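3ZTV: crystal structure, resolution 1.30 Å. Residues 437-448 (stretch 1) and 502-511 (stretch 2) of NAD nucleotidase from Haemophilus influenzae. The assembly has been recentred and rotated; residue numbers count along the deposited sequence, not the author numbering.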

ATOM      1  N   TYR A 437      12.586 -23.299  10.199  1.00  8.32           N
ATOM      2  CA  TYR A 437      12.907 -22.688   8.908  1.00  8.77           C
ATOM      3  C   TYR A 437      11.785 -23.052   7.930  1.00  8.86           C
ATOM      4  O   TYR A 437      11.342 -24.206   7.913  1.00 10.36           O
ATOM      5  CB  TYR A 437      14.238 -23.258   8.396  1.00  9.60           C
ATOM      6  CG  TYR A 437      14.895 -22.408   7.329  1.00 10.26           C
ATOM      7  CD1 TYR A 437      14.451 -22.439   6.013  1.00 10.54           C
ATOM      8  CD2 TYR A 437      15.938 -21.549   7.647  1.00 10.93           C
ATOM      9  CE1 TYR A 437      15.037 -21.643   5.042  1.00 11.18           C
ATOM     10  CE2 TYR A 437      16.525 -20.751   6.685  1.00 12.29           C
ATOM     11  CZ  TYR A 437      16.070 -20.805   5.383  1.00 11.49           C
ATOM     12  OH  TYR A 437      16.646 -20.013   4.410  1.00 15.89           O
ATOM     13  N   THR A 438      11.310 -22.104   7.121  1.00  8.83           N
ATOM     14  CA  THR A 438      10.249 -22.429   6.160  1.00  9.46           C
ATOM     15  C   THR A 438      10.635 -22.180   4.711  1.00  8.66           C
ATOM     16  O   THR A 438      11.456 -21.312   4.409  1.00  9.88           O
ATOM     17  CB  THR A 438       8.909 -21.685   6.446  1.00  9.74           C
ATOM     18  OG1 THR A 438       9.062 -20.277   6.204  1.00 11.15           O
ATOM     19  CG2 THR A 438       8.441 -21.914   7.877  1.00 10.68           C
ATOM     20  N   TYR A 439      10.004 -22.949   3.825  1.00  9.64           N
ATOM     21  CA  TYR A 439      10.050 -22.740   2.384  1.00 11.72           C
ATOM     22  C   TYR A 439       8.634 -22.782   1.834  1.00  9.94           C
ATOM     23  O   TYR A 439       7.763 -23.464   2.377  1.00 11.58           O
ATOM     24  CB  TYR A 439      10.830 -23.855   1.691  1.00 10.70           C
ATOM     25  CG  TYR A 439      12.321 -23.860   1.927  1.00 10.43           C
ATOM     26  CD1 TYR A 439      13.127 -22.835   1.442  1.00 10.38           C
ATOM     27  CD2 TYR A 439      12.937 -24.917   2.597  1.00 10.59           C
ATOM     28  CE1 TYR A 439      14.488 -22.844   1.641  1.00 11.31           C
ATOM     29  CE2 TYR A 439      14.307 -24.937   2.795  1.00 11.88           C
ATOM     30  CZ  TYR A 439      15.076 -23.896   2.308  1.00 11.73           C
ATOM     31  OH  TYR A 439      16.430 -23.899   2.503  1.00 13.72           O
ATOM     32  N   LYS A 440       8.410 -22.059   0.740  1.00 11.03           N
ATOM     33  CA  LYS A 440       7.152 -22.133   0.004  1.00 13.70           C
ATOM     34  C   LYS A 440       7.456 -22.930  -1.258  1.00 13.07           C
ATOM     35  O   LYS A 440       8.218 -22.473  -2.105  1.00 14.30           O
ATOM     36  CB  LYS A 440       6.666 -20.728  -0.358  1.00 14.76           C
ATOM     37  CG  LYS A 440       5.312 -20.685  -1.052  1.00 16.73           C
ATOM     38  CD  LYS A 440       4.178 -20.968  -0.086  1.00 17.44           C
ATOM     39  CE  LYS A 440       2.833 -20.640  -0.718  1.00 21.90           C
ATOM     40  NZ  LYS A 440       1.694 -21.006   0.167  1.00 23.78           N
ATOM     41  N   MET A 441       6.891 -24.128  -1.374  1.00 13.09           N
ATOM     42  CA  MET A 441       7.368 -25.086  -2.367  1.00 14.25           C
ATOM     43  C   MET A 441       6.256 -25.990  -2.886  1.00 12.71           C
ATOM     44  O   MET A 441       5.354 -26.378  -2.144  1.00 12.50           O
ATOM     45  CB  MET A 441       8.505 -25.931  -1.772  1.00 13.98           C
ATOM     46  CG  MET A 441       8.116 -26.690  -0.507  1.00 12.84           C
ATOM     47  SD  MET A 441       9.490 -27.476   0.378  1.00 12.60           S
ATOM     48  CE  MET A 441      10.011 -28.714  -0.802  1.00 13.69           C
ATOM     49  N   GLU A 442       6.335 -26.323  -4.171  1.00 14.16           N
ATOM     50  CA  GLU A 442       5.337 -27.175  -4.810  1.00 15.08           C
ATOM     51  C   GLU A 442       5.305 -28.588  -4.226  1.00 13.95           C
ATOM     52  O   GLU A 442       6.313 -29.096  -3.731  1.00 13.69           O
ATOM     53  CB  GLU A 442       5.581 -27.250  -6.320  1.00 15.56           C
ATOM     54  CG  GLU A 442       5.229 -25.973  -7.075  1.00 18.36           C
ATOM     55  CD  GLU A 442       6.329 -24.921  -7.044  1.00 20.05           C
ATOM     56  OE1 GLU A 442       7.363 -25.138  -6.378  1.00 21.00           O
ATOM     57  OE2 GLU A 442       6.157 -23.869  -7.695  1.00 25.19           O
ATOM     58  N   GLY A 443       4.137 -29.218  -4.292  1.00 13.28           N
ATOM     59  CA  GLY A 443       3.976 -30.575  -3.803  1.00 12.70           C
ATOM     60  C   GLY A 443       4.957 -31.564  -4.406  1.00 12.83           C
ATOM     61  O   GLY A 443       5.381 -32.506  -3.738  1.00 13.20           O
ATOM     62  N   SER A 444       5.316 -31.365  -5.670  1.00 13.79           N
ATOM     63  CA  SER A 444       6.275 -32.254  -6.322  1.00 13.07           C
ATOM     64  C   SER A 444       7.635 -32.224  -5.622  1.00 14.19           C
ATOM     65  O   SER A 444       8.328 -33.239  -5.538  1.00 14.13           O
ATOM     66  CB  SER A 444       6.426 -31.890  -7.800  1.00 17.51           C
ATOM     67  OG  SER A 444       6.873 -30.551  -7.946  1.00 17.48           O
ATOM     68  N   LEU A 445       8.014 -31.053  -5.117  1.00 14.07           N
ATOM     69  CA  LEU A 445       9.273 -30.909  -4.391  1.00 12.04           C
ATOM     70  C   LEU A 445       9.189 -31.492  -2.984  1.00 11.81           C
ATOM     71  O   LEU A 445      10.192 -31.952  -2.438  1.00 11.29           O
ATOM     72  CB  LEU A 445       9.689 -29.440  -4.330  1.00 14.06           C
ATOM     73  CG  LEU A 445      10.105 -28.812  -5.662  1.00 16.48           C
ATOM     74  CD1 LEU A 445      10.227 -27.305  -5.518  1.00 16.01           C
ATOM     75  CD2 LEU A 445      11.407 -29.418  -6.162  1.00 17.89           C
ATOM     76  N   VAL A 446       8.000 -31.454  -2.393  1.00 12.15           N
ATOM     77  CA  VAL A 446       7.786 -32.089  -1.097  1.00 11.37           C
ATOM     78  C   VAL A 446       8.009 -33.590  -1.241  1.00 12.06           C
ATOM     79  O   VAL A 446       8.702 -34.201  -0.429  1.00 11.37           O
ATOM     80  CB  VAL A 446       6.385 -31.808  -0.524  1.00 11.95           C
ATOM     81  CG1 VAL A 446       6.176 -32.583   0.782  1.00 13.14           C
ATOM     82  CG2 VAL A 446       6.194 -30.308  -0.297  1.00 12.51           C
ATOM     83  N   LYS A 447       7.438 -34.178  -2.290  1.00 12.14           N
ATOM     84  CA  LYS A 447       7.668 -35.591  -2.571  1.00 11.94           C
ATOM     85  C   LYS A 447       9.163 -35.865  -2.722  1.00 10.81           C
ATOM     86  O   LYS A 447       9.691 -36.811  -2.132  1.00 11.86           O
ATOM     87  CB  LYS A 447       6.925 -36.029  -3.837  1.00 14.06           C
ATOM     88  CG  LYS A 447       5.411 -36.132  -3.687  1.00 13.85           C
ATOM     89  CD  LYS A 447       4.758 -36.569  -4.998  1.00 14.92           C
ATOM     90  CE  LYS A 447       3.271 -36.838  -4.839  1.00 16.64           C
ATOM     91  NZ  LYS A 447       2.587 -37.076  -6.152  1.00 20.21           N
ATOM     92  N   GLN A 448       9.841 -35.029  -3.503  1.00 11.88           N
ATOM     93  CA  GLN A 448      11.259 -35.234  -3.764  1.00 12.29           C
ATOM     94  C   GLN A 448      12.120 -35.171  -2.500  1.00 11.96           C
ATOM     95  O   GLN A 448      13.044 -35.958  -2.337  1.00 11.33           O
ATOM     96  CB  GLN A 448      11.782 -34.252  -4.815  1.00 14.35           C
ATOM     97  CG  GLN A 448      13.170 -34.609  -5.300  1.00 14.39           C
ATOM     98  CD  GLN A 448      13.226 -35.991  -5.934  1.00 15.45           C
ATOM     99  OE1 GLN A 448      12.557 -36.254  -6.937  1.00 18.90           O
ATOM    100  NE2 GLN A 448      14.023 -36.879  -5.351  1.00 15.86           N
TER
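Stretch 2 (502-511) PIDDNKRYLV

Stretch 1 runs as a β-strand from Tyr-437 to Glu-442 and then turns directly into a helix that begins at Gly-443, with Glu-442 in the N-cap position. Stretch 2 approaches as a loop, makes a type I turn from Asp-504 to Lys-507, and becomes a strand at Arg-508. The two strands are antiparallel, their N-to-C directions 150° apart and their axes 4.2 Å apart at closest approach. Two hydrogen-bonded pairs set the register. Tyr-439 N donates to Val-511 O (2.9 Å) and Val-511 N to Tyr-439 O (2.8 Å); two residues along, Met-441 N donates to Tyr-509 O (2.9 Å) and Tyr-509 N to Met-441 O (2.8 Å). The non-hydrogen-bonded pairs, Lys-440 with Leu-510 and Glu-442 with Arg-508, draw their CA atoms to 4.5 and 4.1 Å.

Beyond the last pair the turn of stretch 2 meets the start of the helix, where the first amide groups lack partners within the helix. Gly-443 N donates to Lys-507 O (2.9 Å) and Ser-444 N to Asp-505 O (3.1 Å). Glycine suits this crowded corner: its CA lies 3.4 Å from Asp-504 O, and a CB there would clash with that oxygen. Within the turn Asn-506 N donates to Asp-504 OD1 (2.9 Å), and Asp-504 N, at its start, is tied to the strand by a hydrogen bond to Tyr-509 OH (2.9 Å).

The side chains of Tyr-439, Met-441, Tyr-509 and Val-511 share one face of the sheet. Here the flexible thioether chain of Met-441 packs its CG 3.6 Å from Val-511 CG2, and from the helix Val-446 CG2 comes within 4.0 Å of the same Val-511 CG2. Branched Val-446 also sets its CB 3.9 Å from Ile-503 CD1, linking the helix to the loop. The Tyr-509 ring turns its edge to the backbone, with CE1 3.8 Å from Gly-443 CA.

The other face carries Lys-440, Glu-442, Arg-508 and Leu-510. The long chain of Lys-440 lays its CG over one face of the Arg-508 guanidinium, 3.3 Å from NH2, while its NZ reaches Arg-508 O in a 3.2 Å hydrogen bond. Glu-442 OE2 lies near the guanidinium plane, yet at 4.1 Å from Arg-508 NE it is beyond a salt bridge.

A true salt bridge joins helix and turn: extended Lys-447 places NZ 2.8 Å from Asp-505 OD1, its CE passing 3.5 Å from Ile-503 CG2.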

ATOM      1  N   PRO A 502      -5.177 -35.869  -0.734  1.00 12.55           N
ATOM      2  CA  PRO A 502      -3.964 -36.204  -1.484  1.00 14.11           C
ATOM      3  C   PRO A 502      -3.121 -34.953  -1.717  1.00 14.81           C
ATOM      4  O   PRO A 502      -3.674 -33.879  -1.944  1.00 15.46           O
ATOM      5  CB  PRO A 502      -4.507 -36.750  -2.814  1.00 15.82           C
ATOM      6  CG  PRO A 502      -5.909 -36.258  -2.900  1.00 16.31           C
ATOM      7  CD  PRO A 502      -6.406 -36.130  -1.504  1.00 14.22           C
ATOM      8  N   ILE A 503      -1.800 -35.076  -1.637  1.00 12.71           N
ATOM      9  CA  ILE A 503      -0.949 -33.937  -1.950  1.00 13.30           C
ATOM     10  C   ILE A 503      -1.140 -33.581  -3.423  1.00 14.91           C
ATOM     11  O   ILE A 503      -1.396 -34.459  -4.252  1.00 16.21           O
ATOM     12  CB  ILE A 503       0.547 -34.205  -1.632  1.00 13.38           C
ATOM     13  CG1 ILE A 503       1.334 -32.891  -1.617  1.00 12.85           C
ATOM     14  CG2 ILE A 503       1.144 -35.195  -2.625  1.00 13.91           C
ATOM     15  CD1 ILE A 503       2.719 -33.009  -0.990  1.00 12.54           C
ATOM     16  N   ASP A 504      -1.036 -32.292  -3.730  1.00 14.50           N
ATOM     17  CA  ASP A 504      -1.188 -31.778  -5.088  1.00 16.18           C
ATOM     18  C   ASP A 504       0.181 -31.342  -5.602  1.00 16.07           C
ATOM     19  O   ASP A 504       0.781 -30.407  -5.067  1.00 14.95           O
ATOM     20  CB  ASP A 504      -2.156 -30.590  -5.069  1.00 19.08           C
ATOM     21  CG  ASP A 504      -2.413 -30.001  -6.447  1.00 19.52           C
ATOM     22  OD1 ASP A 504      -1.619 -30.236  -7.376  1.00 19.76           O
ATOM     23  OD2 ASP A 504      -3.421 -29.278  -6.588  1.00 24.62           O
ATOM     24  N   ASP A 505       0.679 -32.023  -6.631  1.00 15.86           N
ATOM     25  CA  ASP A 505       2.002 -31.748  -7.181  1.00 16.05           C
ATOM     26  C   ASP A 505       2.240 -30.276  -7.516  1.00 15.99           C
ATOM     27  O   ASP A 505       3.371 -29.794  -7.449  1.00 16.29           O
ATOM     28  CB  ASP A 505       2.246 -32.581  -8.445  1.00 18.09           C
ATOM     29  CG  ASP A 505       2.537 -34.037  -8.147  1.00 22.94           C
ATOM     30  OD1 ASP A 505       2.783 -34.374  -6.968  1.00 22.24           O
ATOM     31  OD2 ASP A 505       2.533 -34.843  -9.105  1.00 23.95           O
ATOM     32  N   ASN A 506       1.177 -29.573  -7.891  1.00 16.85           N
ATOM     33  CA  ASN A 506       1.309 -28.211  -8.399  1.00 17.83           C
ATOM     34  C   ASN A 506       0.977 -27.121  -7.383  1.00 18.52           C
ATOM     35  O   ASN A 506       1.257 -25.945  -7.619  1.00 21.42           O
ATOM     36  CB  ASN A 506       0.462 -28.034  -9.663  1.00 21.90           C
ATOM     37  CG  ASN A 506       0.918 -28.931 -10.798  1.00 22.38           C
ATOM     38  OD1 ASN A 506       2.116 -29.106 -11.023  1.00 25.08           O
ATOM     39  ND2 ASN A 506      -0.039 -29.514 -11.512  1.00 28.24           N
ATOM     40  N   LYS A 507       0.374 -27.507  -6.263  1.00 16.86           N
ATOM     41  CA  LYS A 507       0.075 -26.556  -5.202  1.00 16.42           C
ATOM     42  C   LYS A 507       1.355 -26.183  -4.456  1.00 16.70           C
ATOM     43  O   LYS A 507       2.203 -27.038  -4.197  1.00 15.98           O
ATOM     44  CB  LYS A 507      -0.964 -27.125  -4.227  1.00 17.56           C
ATOM     45  CG  LYS A 507      -1.250 -26.221  -3.033  1.00 18.32           C
ATOM     46  CD  LYS A 507      -2.380 -26.743  -2.168  1.00 17.36           C
ATOM     47  CE  LYS A 507      -2.490 -25.942  -0.873  1.00 19.26           C
ATOM     48  NZ  LYS A 507      -3.648 -26.349  -0.031  1.00 23.38           N
ATOM     49  N   ARG A 508       1.499 -24.900  -4.143  1.00 15.97           N
ATOM     50  CA  ARG A 508       2.627 -24.424  -3.353  1.00 16.48           C
ATOM     51  C   ARG A 508       2.264 -24.458  -1.870  1.00 16.83           C
ATOM     52  O   ARG A 508       1.351 -23.763  -1.426  1.00 18.15           O
ATOM     53  CB  ARG A 508       3.040 -23.015  -3.790  1.00 18.86           C
ATOM     54  CG  ARG A 508       3.629 -22.966  -5.194  1.00 18.71           C
ATOM     55  CD  ARG A 508       3.903 -21.539  -5.663  1.00 25.06           C
ATOM     56  NE  ARG A 508       5.105 -20.965  -5.062  1.00 25.93           N
ATOM     57  CZ  ARG A 508       5.134 -19.813  -4.396  1.00 24.84           C
ATOM     58  NH1 ARG A 508       4.023 -19.106  -4.241  1.00 28.82           N
ATOM     59  NH2 ARG A 508       6.274 -19.367  -3.886  1.00 23.23           N
ATOM     60  N   TYR A 509       2.977 -25.294  -1.120  1.00 13.32           N
ATOM     61  CA  TYR A 509       2.763 -25.455   0.314  1.00 13.96           C
ATOM     62  C   TYR A 509       3.778 -24.651   1.116  1.00 11.86           C
ATOM     63  O   TYR A 509       4.923 -24.504   0.695  1.00 13.35           O
ATOM     64  CB  TYR A 509       2.898 -26.933   0.699  1.00 13.68           C
ATOM     65  CG  TYR A 509       1.845 -27.822   0.075  1.00 12.08           C
ATOM     66  CD1 TYR A 509       2.058 -28.420  -1.161  1.00 11.89           C
ATOM     67  CD2 TYR A 509       0.644 -28.064   0.720  1.00 11.92           C
ATOM     68  CE1 TYR A 509       1.092 -29.228  -1.739  1.00 13.74           C
ATOM     69  CE2 TYR A 509      -0.327 -28.868   0.150  1.00 12.47           C
ATOM     70  CZ  TYR A 509      -0.095 -29.448  -1.075  1.00 13.25           C
ATOM     71  OH  TYR A 509      -1.070 -30.251  -1.640  1.00 14.71           O
ATOM     72  N   LEU A 510       3.358 -24.142   2.271  1.00 10.86           N
ATOM     73  CA  LEU A 510       4.319 -23.585   3.219  1.00 11.16           C
ATOM     74  C   LEU A 510       4.787 -24.718   4.117  1.00 10.25           C
ATOM     75  O   LEU A 510       3.996 -25.303   4.867  1.00 10.57           O
ATOM     76  CB  LEU A 510       3.727 -22.439   4.039  1.00 12.32           C
ATOM     77  CG  LEU A 510       4.724 -21.718   4.958  1.00 12.12           C
ATOM     78  CD1 LEU A 510       5.804 -21.028   4.155  1.00 12.92           C
ATOM     79  CD2 LEU A 510       3.998 -20.715   5.829  1.00 14.34           C
ATOM     80  N   VAL A 511       6.076 -25.020   4.010  1.00 10.71           N
ATOM     81  CA  VAL A 511       6.674 -26.180   4.653  1.00  9.71           C
ATOM     82  C   VAL A 511       7.669 -25.734   5.717  1.00 10.36           C
ATOM     83  O   VAL A 511       8.542 -24.900   5.449  1.00 10.68           O
ATOM     84  CB  VAL A 511       7.400 -27.052   3.611  1.00 10.53           C
ATOM     85  CG1 VAL A 511       8.168 -28.179   4.285  1.00 10.61           C
ATOM     86  CG2 VAL A 511       6.398 -27.593   2.577  1.00 11.60           C
TER
HETATM   87  O   HOH W   1       5.287 -28.985  -9.764  1.00 26.06           O
HETATM   88  O   HOH W   2      -0.325 -36.529  -5.918  1.00 22.38           O